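Local coordinates for hypothetical protein (Giardia lamblia, PDB 3I3F), which is of unknown function but belongs to the endoribonuclease L-PSP (RidA-like) family, which forms trimers, and probably binds small ligands between its subunits, at the interface of chains A and B. Residues are numbered along the deposited sequence; one frame, centred on the assembly and turned at random. Chains: chain A/B, Hypothetical protein.

Contact 1 and contact 2 lie about 24 Å apart, measured between the centres of their C-alpha atoms, on one A-B interface of a three-chain assembly. Strand 131-139 contributes to both, through B:Glu132 near its start in contact 1 and A:Ala139 at its end in contact 2. The chemistry differs accordingly: contact 1 is a polar, hydrated patch beside a pentanoic acid pocket, whereas contact 2 is mainly apolar and joins strand ends. Contact 2 probably helps hold the subunits together, while contact 1 probably helps form a ligand pocket from both subunits. Both sites repeat in each copy of the protein.

Contact 1: the interface of chains A and B. Residues chain A 98, 120; chain B 126, 132.
The side chain of B:Gln126 enters the boundary between A:Glu98, on helix 95-108, and A:Cys120, on strand 117-123. With chi1 at -68°, its CG stands opposite the carbonyl carbon, and from there the chain runs extended. CB makes no approach within 4.2 Å of the chain A residues described. CG of B:Gln126 is the first to do so, 3.9 Å from OE2 of the A:Glu98 carboxylate, a van der Waals contact. CD continues past the same oxygen and carries the amide, whose plane is turned 70° from that of the carboxylate, so the two flat groups do not stack. At the tip, the amide oxygen OE1 of B:Gln126 lies 3.6 Å from the backbone O of A:Cys120 and is directed towards chain A. OE1 of B:Gln126 also lies 4.0 Å from OE2 of A:Glu98. The amide and backbone oxygens are acceptors, as is a carboxylate unless protonated, which is not seen, so both approaches are contacts only.

Water supplies the polar links among the groups described. Water 1 is 3.1 Å from the backbone N of B:Gln126, with 155° at the hydrogen, and 2.9 Å from the backbone O of A:Cys120. It also bonds OE1 of B:Glu132, tying strand 131-139 of chain B into the network. Water 2 takes the backbone of A:Cys120 on one side, 2.8 Å from its N and 2.7 Å from its O, and OE2 of B:Glu132 on the other. The A:Cys120 carbonyl oxygen is therefore gripped by two waters, and the B:Glu132 carboxylate is shared between them, one oxygen to each.

B:Gln126, B:Glu132 and A:Cys120 all belong to pentanoic acid pockets; as they meet here, they probably contribute to one site between subunits. The acid may come from purification or crystallisation. Across the interface, on strand 131-139 of chain B, OE2 of B:Glu132 reaches water 2 at 2.6 Å.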
loop_
_atom_site.group_PDB
_atom_site.type_symbol
_atom_site.label_atom_id
_atom_site.label_comp_id
_atom_site.label_asym_id
_atom_site.label_seq_id
_atom_site.Cartn_x
_atom_site.Cartn_y
_atom_site.Cartn_z
ATOM N N GLU A 98 -20.505 0.984 5.527
ATOM C CA GLU A 98 -19.193 1.522 5.895
ATOM C C GLU A 98 -19.106 1.778 7.399
ATOM O O GLU A 98 -18.096 1.460 8.027
ATOM C CB GLU A 98 -18.871 2.808 5.126
ATOM C CG GLU A 98 -17.582 3.491 5.602
ATOM C CD GLU A 98 -17.010 4.499 4.620
ATOM O OE1 GLU A 98 -17.612 4.726 3.548
ATOM O OE2 GLU A 98 -15.939 5.068 4.928
ATOM N N CYS A 120 -8.313 3.941 4.606
ATOM C CA CYS A 120 -9.529 3.311 4.119
ATOM C C CYS A 120 -10.101 4.121 2.968
ATOM O O CYS A 120 -10.410 5.304 3.126
ATOM C CB CYS A 120 -10.558 3.200 5.246
ATOM S SG CYS A 120 -12.055 2.289 4.801
ATOM N N GLN B 126 -13.248 9.600 1.487
ATOM C CA GLN B 126 -14.315 9.960 2.424
ATOM C C GLN B 126 -14.749 11.417 2.225
ATOM O O GLN B 126 -14.045 12.204 1.586
ATOM C CB GLN B 126 -13.871 9.696 3.868
ATOM C CG GLN B 126 -13.705 8.202 4.179
ATOM C CD GLN B 126 -12.987 7.921 5.491
ATOM O OE1 GLN B 126 -12.425 6.839 5.679
ATOM N NE2 GLN B 126 -13.004 8.885 6.404
ATOM N N GLU B 132 -5.337 12.341 -0.188
ATOM C CA GLU B 132 -4.969 11.561 0.983
ATOM C C GLU B 132 -3.628 10.900 0.720
ATOM O O GLU B 132 -3.403 10.363 -0.365
ATOM C CB GLU B 132 -6.034 10.509 1.294
ATOM C CG GLU B 132 -5.760 9.722 2.567
ATOM C CD GLU B 132 -6.927 8.858 3.011
ATOM O OE1 GLU B 132 -8.036 8.994 2.450
ATOM O OE2 GLU B 132 -6.730 8.041 3.936
HETATM O O HOH W 1 -10.737 8.083 2.352
HETATM O O HOH W 2 -8.785 6.725 4.699
#

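Contact 2: the interface of chains A and B. Residues chain A 38, 83, 139; chain B 15, 35-36.
Strand ends and a tight turn form this apolar patch: A:Met38 begins strand 38-41, A:Val83 lies near the start of strand 82-90, A:Ala139 closes strand 131-139, and facing them are B:Pro15 and B:Val35-B:Asn36, where strand 32-35 runs into the turn before strand 38-41. B:Val35, which hides 37 Å² of its surface, presents both methyls to chain A. Its chi1 of 56° sets CG1 between the backbone N and the carbonyl carbon, and the two branches then serve different partners. CG1 of B:Val35 lies 4.0 Å from CG2 of A:Val83, and the side chains meet at a slant. CG2 of B:Val35 instead points at the thioether of A:Met38, SD to CG2 4.0 Å, in a tip-to-tip approach.

A:Met38 is folded rather than extended: chi2 of -63° and chi3 of -66° curl its chain. SD of A:Met38 also passes OD1 of B:Asn36 at 3.8 Å, the two side chains running antiparallel; this is a contact distance and not evidence of a bond. At the other end of the patch, the pyrrolidine ring of B:Pro15 presents its CG to two residues of chain A. CG of B:Pro15 is 3.9 Å from CG2 of A:Val83 and 4.2 Å from CB of A:Ala139. The A:Val83 methyl CG2 is thereby touched by both B:Pro15 and B:Val35, in ordinary van der Waals packing.

Together the six residues hide 124 Å² of surface. In a family whose members assemble as trimers, such joining of strand ends probably helps fix how neighbouring subunits sit against each other.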
loop_
_atom_site.group_PDB
_atom_site.type_symbol
_atom_site.label_atom_id
_atom_site.label_comp_id
_atom_site.label_asym_id
_atom_site.label_seq_id
_atom_site.Cartn_x
_atom_site.Cartn_y
_atom_site.Cartn_z
ATOM N N MET A 38 9.666 -9.445 10.499
ATOM C CA MET A 38 8.441 -8.764 10.091
ATOM C C MET A 38 7.577 -9.708 9.265
ATOM O O MET A 38 8.093 -10.504 8.477
ATOM C CB MET A 38 8.764 -7.513 9.274
ATOM C CG MET A 38 9.563 -6.454 10.028
ATOM S SD MET A 38 8.693 -5.752 11.446
ATOM C CE MET A 38 7.337 -4.908 10.640
ATOM N N VAL A 83 1.434 -3.342 12.680
ATOM C CA VAL A 83 1.944 -1.974 12.620
ATOM C C VAL A 83 1.061 -1.117 11.713
ATOM O O VAL A 83 0.735 0.029 12.032
ATOM C CB VAL A 83 3.380 -1.964 12.047
ATOM C CG1 VAL A 83 3.880 -0.539 11.841
ATOM C CG2 VAL A 83 4.322 -2.751 12.954
ATOM N N ALA A 139 4.936 -7.054 13.329
ATOM C CA ALA A 139 6.177 -7.533 13.930
ATOM C C ALA A 139 5.979 -8.950 14.457
ATOM O O ALA A 139 4.883 -9.315 14.879
ATOM C CB ALA A 139 6.604 -6.608 15.061
ATOM N N PRO B 15 4.557 -3.339 19.095
ATOM C CA PRO B 15 5.073 -2.107 18.487
ATOM C C PRO B 15 4.628 -0.833 19.202
ATOM O O PRO B 15 3.532 -0.783 19.763
ATOM C CB PRO B 15 4.491 -2.139 17.070
ATOM C CG PRO B 15 4.219 -3.563 16.802
ATOM C CD PRO B 15 3.829 -4.162 18.111
ATOM N N VAL B 35 8.804 0.875 14.718
ATOM C CA VAL B 35 9.235 -0.513 14.837
ATOM C C VAL B 35 10.612 -0.692 14.199
ATOM O O VAL B 35 10.799 -0.402 13.016
ATOM C CB VAL B 35 8.204 -1.480 14.196
ATOM C CG1 VAL B 35 7.940 -1.115 12.738
ATOM C CG2 VAL B 35 8.671 -2.924 14.318
ATOM N N ASN B 36 11.573 -1.145 15.004
ATOM C CA ASN B 36 12.927 -1.452 14.536
ATOM C C ASN B 36 13.583 -0.306 13.755
ATOM O O ASN B 36 14.179 -0.524 12.698
ATOM C CB ASN B 36 12.917 -2.730 13.686
ATOM C CG ASN B 36 12.223 -3.897 14.376
ATOM O OD1 ASN B 36 11.496 -4.661 13.740
ATOM N ND2 ASN B 36 12.445 -4.038 15.678
#